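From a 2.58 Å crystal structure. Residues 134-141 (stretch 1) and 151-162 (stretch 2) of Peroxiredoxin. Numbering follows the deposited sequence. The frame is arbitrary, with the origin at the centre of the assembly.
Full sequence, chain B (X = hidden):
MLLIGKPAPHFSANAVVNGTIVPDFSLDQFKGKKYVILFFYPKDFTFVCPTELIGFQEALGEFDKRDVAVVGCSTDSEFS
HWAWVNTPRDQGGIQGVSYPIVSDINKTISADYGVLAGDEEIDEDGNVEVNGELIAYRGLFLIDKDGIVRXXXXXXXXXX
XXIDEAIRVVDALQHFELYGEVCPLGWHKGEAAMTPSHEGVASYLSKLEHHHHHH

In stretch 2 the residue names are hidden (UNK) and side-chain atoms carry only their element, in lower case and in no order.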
# COMPACT_ATOMS: atom_id res chain seq x y z
N LEU B 134 -28.97 -3.97 -16.60
CA LEU B 134 -27.98 -3.11 -17.26
C LEU B 134 -28.49 -2.82 -18.67
O LEU B 134 -28.04 -3.40 -19.66
CB LEU B 134 -26.61 -3.78 -17.27
CG LEU B 134 -25.99 -4.10 -15.90
CD1 LEU B 134 -24.72 -4.91 -16.07
CD2 LEU B 134 -25.72 -2.84 -15.09
N ILE B 135 -29.47 -1.92 -18.73
CA ILE B 135 -30.02 -1.42 -19.99
C ILE B 135 -29.99 0.11 -19.93
O ILE B 135 -29.86 0.71 -18.87
CB ILE B 135 -31.46 -1.92 -20.26
CG1 ILE B 135 -32.39 -1.50 -19.12
CG2 ILE B 135 -31.48 -3.43 -20.42
CD1 ILE B 135 -33.79 -2.06 -19.27
N ALA B 136 -30.11 0.72 -21.11
CA ALA B 136 -29.99 2.17 -21.22
C ALA B 136 -31.30 2.87 -20.90
O ALA B 136 -32.38 2.44 -21.32
CB ALA B 136 -29.52 2.56 -22.62
N TYR B 137 -31.20 3.97 -20.14
CA TYR B 137 -32.32 4.88 -19.96
C TYR B 137 -32.54 5.70 -21.24
O TYR B 137 -31.74 5.65 -22.18
CB TYR B 137 -32.07 5.81 -18.78
CG TYR B 137 -32.45 5.26 -17.42
CD1 TYR B 137 -33.78 5.00 -17.10
CD2 TYR B 137 -31.48 5.02 -16.45
CE1 TYR B 137 -34.13 4.50 -15.85
CE2 TYR B 137 -31.83 4.53 -15.20
CZ TYR B 137 -33.15 4.27 -14.91
OH TYR B 137 -33.50 3.78 -13.67
N ARG B 138 -33.64 6.46 -21.27
CA ARG B 138 -33.99 7.26 -22.44
C ARG B 138 -33.09 8.49 -22.47
O ARG B 138 -33.45 9.58 -22.00
CB ARG B 138 -35.47 7.61 -22.45
CG ARG B 138 -36.33 6.37 -22.52
CD ARG B 138 -37.79 6.64 -22.78
NE ARG B 138 -38.53 5.42 -22.47
CZ ARG B 138 -38.59 4.35 -23.25
NH1 ARG B 138 -37.98 4.35 -24.43
NH2 ARG B 138 -39.28 3.29 -22.86
N GLY B 139 -31.91 8.32 -23.03
CA GLY B 139 -30.87 9.35 -23.00
C GLY B 139 -30.73 10.02 -24.36
O GLY B 139 -30.79 9.35 -25.38
N LEU B 140 -30.51 11.33 -24.36
CA LEU B 140 -30.38 12.03 -25.63
C LEU B 140 -29.25 13.04 -25.55
O LEU B 140 -29.10 13.74 -24.54
CB LEU B 140 -31.69 12.73 -26.04
CG LEU B 140 -31.67 13.46 -27.39
CD1 LEU B 140 -32.98 13.26 -28.15
CD2 LEU B 140 -31.37 14.94 -27.20
N PHE B 141 -28.43 13.09 -26.60
CA PHE B 141 -27.27 13.96 -26.66
C PHE B 141 -27.24 14.71 -27.98
O PHE B 141 -27.47 14.12 -29.05
CB PHE B 141 -25.95 13.18 -26.49
CG PHE B 141 -25.88 12.38 -25.23
CD1 PHE B 141 -26.50 11.13 -25.15
CD2 PHE B 141 -25.23 12.87 -24.12
CE1 PHE B 141 -26.45 10.40 -23.99
CE2 PHE B 141 -25.17 12.14 -22.95
CZ PHE B 141 -25.78 10.90 -22.89
N UNK B 151 -25.71 19.44 -25.36
CA UNK B 151 -26.98 19.29 -24.68
C UNK B 151 -27.19 17.80 -24.40
O UNK B 151 -26.94 16.96 -25.27
n UNK B 151 -30.26 19.77 -24.21
c UNK B 151 -28.12 19.86 -25.53
c UNK B 151 -31.39 19.09 -24.18
n UNK B 151 -31.36 18.19 -25.15
c UNK B 151 -30.17 18.30 -25.82
c UNK B 151 -29.47 19.29 -25.23
N UNK B 152 -27.66 17.49 -23.20
CA UNK B 152 -27.99 16.11 -22.86
C UNK B 152 -29.24 16.09 -21.98
O UNK B 152 -29.51 17.02 -21.22
c UNK B 152 -26.84 15.39 -22.15
n UNK B 152 -25.95 14.03 -19.44
o UNK B 152 -24.25 15.34 -20.13
c UNK B 152 -26.46 15.96 -20.81
c UNK B 152 -25.46 15.09 -20.08
N UNK B 153 -29.97 14.98 -22.08
CA UNK B 153 -31.27 14.80 -21.46
C UNK B 153 -31.46 13.31 -21.20
O UNK B 153 -31.19 12.49 -22.09
c UNK B 153 -34.24 13.68 -22.81
c UNK B 153 -34.64 16.12 -22.96
c UNK B 153 -33.86 15.04 -22.24
c UNK B 153 -32.37 15.34 -22.39
N UNK B 154 -31.95 12.97 -20.01
CA UNK B 154 -32.24 11.58 -19.67
C UNK B 154 -33.61 11.51 -19.02
O UNK B 154 -33.90 12.23 -18.06
c UNK B 154 -31.42 9.48 -18.57
c UNK B 154 -29.77 11.25 -19.21
c UNK B 154 -31.18 10.98 -18.72
c UNK B 154 -28.71 10.76 -18.27
N UNK B 155 -34.45 10.61 -19.53
CA UNK B 155 -35.78 10.37 -18.99
C UNK B 155 -35.87 8.97 -18.41
O UNK B 155 -35.23 8.02 -18.89
c UNK B 155 -37.19 11.99 -20.34
o UNK B 155 -36.58 12.90 -19.77
n UNK B 155 -38.16 12.22 -21.21
c UNK B 155 -36.86 10.54 -20.07
N UNK B 156 -36.68 8.84 -17.36
CA UNK B 156 -37.04 7.53 -16.84
C UNK B 156 -37.76 6.72 -17.91
O UNK B 156 -38.29 7.25 -18.89
o UNK B 156 -38.69 6.42 -13.75
c UNK B 156 -37.91 7.68 -15.59
c UNK B 156 -38.01 6.41 -14.80
o UNK B 156 -37.41 5.40 -15.21
N UNK B 157 -37.78 5.40 -17.71
CA UNK B 157 -38.31 4.46 -18.69
C UNK B 157 -39.69 4.82 -19.25
O UNK B 157 -39.85 4.77 -20.48
c UNK B 157 -38.31 3.06 -18.06
c UNK B 157 -34.39 1.45 -17.37
c UNK B 157 -35.96 2.53 -18.81
c UNK B 157 -36.94 2.49 -17.82
c UNK B 157 -36.60 1.93 -16.59
c UNK B 157 -34.70 2.01 -18.59
c UNK B 157 -35.34 1.41 -16.37
N UNK B 158 -40.70 5.18 -18.46
CA UNK B 158 -42.04 5.39 -19.05
C UNK B 158 -42.27 6.75 -19.68
O UNK B 158 -43.38 6.98 -20.19
c UNK B 158 -40.70 5.41 -17.00
c UNK B 158 -42.98 5.18 -17.85
c UNK B 158 -42.14 5.35 -16.62
N UNK B 159 -41.29 7.65 -19.72
CA UNK B 159 -41.50 9.02 -20.18
C UNK B 159 -40.83 9.20 -21.53
O UNK B 159 -39.63 9.47 -21.61
c UNK B 159 -42.94 9.76 -17.69
c UNK B 159 -41.41 9.77 -17.72
c UNK B 159 -40.96 10.01 -19.16
c UNK B 159 -40.87 10.83 -16.77
N UNK B 160 -41.62 9.08 -22.60
CA UNK B 160 -41.09 9.29 -23.94
C UNK B 160 -40.61 10.71 -24.15
O UNK B 160 -41.04 11.66 -23.49
N UNK B 161 -39.70 10.86 -25.10
CA UNK B 161 -39.06 12.15 -25.32
C UNK B 161 -39.88 12.96 -26.32
O UNK B 161 -40.96 12.56 -26.74
n UNK B 161 -35.75 9.44 -25.53
c UNK B 161 -37.61 11.94 -25.76
c UNK B 161 -34.81 8.53 -25.78
n UNK B 161 -35.16 7.30 -26.16
n UNK B 161 -33.53 8.84 -25.62
c UNK B 161 -36.71 11.50 -24.62
c UNK B 161 -35.46 10.81 -25.10
N UNK B 162 -39.35 14.12 -26.71
CA UNK B 162 -40.06 15.06 -27.57
C UNK B 162 -39.14 15.49 -28.70
O UNK B 162 -38.06 16.04 -28.45
c UNK B 162 -40.52 16.28 -26.76
o UNK B 162 -40.63 17.43 -27.59

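Position 151 carries one carbon and then a five-membered ring of three carbons and two nitrogens; the ring's edge meets Leu140, a ring carbon lying 3.8 Å from CD2 of Leu140. This is histidine, which suits a place that needs both: carbon toward Leu140, and ND1 hydrogen-bonded elsewhere in the structure.

Position 152 has a chain of three carbons, the third bearing one oxygen and one nitrogen. It shares a face of the sheet with Phe141, and CB lies 3.6 Å from CD2 of Phe141. It is glutamine, whose aliphatic start makes the contact while OE1 is hydrogen-bonded elsewhere in the structure.

At 153 four carbons fork at the second. They share a face with Leu140, and a branch carbon comes within 4.2 Å of CB of Leu140. This is leucine, a fitting apolar match in a buried place.

Position 154 also has four carbons, but they fork at the first and one arm is two carbons long. Gly139, its partner across the ladder, offers no side chain; Tyr137, two residues before Gly139, supplies the packing, with CB of Tyr137 3.7 Å from the short arm of 154. This is isoleucine; beta-branched residues suit extended backbone.

Position 155 shows two carbons, the second with one oxygen and one nitrogen; its CB lies 4.0 Å from CB of Arg138. It is asparagine, whose amide can also brace the chain ahead: ND2 of Asn155 donates to O of residue 159 at 3.1 Å.

At position 156 two carbons end in two oxygens, one of them 3.5 Å from CE1 of Tyr137. This is aspartate, suited to the start of a type I turn: OD1 of Asp156 accepts from the backbone N of residue 157 at 2.5 Å.

Position 157 bears one carbon and a six-carbon ring, and no oxygen. Its CA-to-CB bond points away, yet the ring returns to form an offset stack with Tyr137, centroids 4.2 Å apart and planes at 24°. It is phenylalanine, whose flat ring suits stacking.

At 158 three carbons close onto the backbone N and touch nothing on stretch 1: proline, whose phi of -83° suits the turn.

Position 159 has four carbons forked at the second, their end leading away from stretch 1. It is leucine, apolar in a buried place; its N closes the turn onto O of Asp156 at 3.1 Å.

Position 160 has no side-chain atoms; its CA lies 4.4 Å from CD of Arg138. It is glycine, adding no side-chain bulk to this buried place.

At 161, three carbons lead to a nitrogen and a carbon with two more nitrogens, one 3.2 Å from C of Arg138. This is arginine, long enough to lay one guanidinium face over that backbone, its nitrogens hydrogen-bonded elsewhere in the structure.

One carbon and one oxygen, clear of stretch 1, make 162 serine, whose hydroxyl caps the helix that follows.

The contact rests on an antiparallel ladder. Arg138 and Asn155 exchange backbone hydrogen bonds, as do Leu140 and Leu153, with N of Leu140 2.6 Å from O of Leu153. Beyond the strands, NE and NH2 of Arg138 both donate to O of Phe157, at 2.5 and 2.9 Å, fastening the turn beside the aromatic stack.

Stretch 2, residues 151-162: HQLINDFPLGRS
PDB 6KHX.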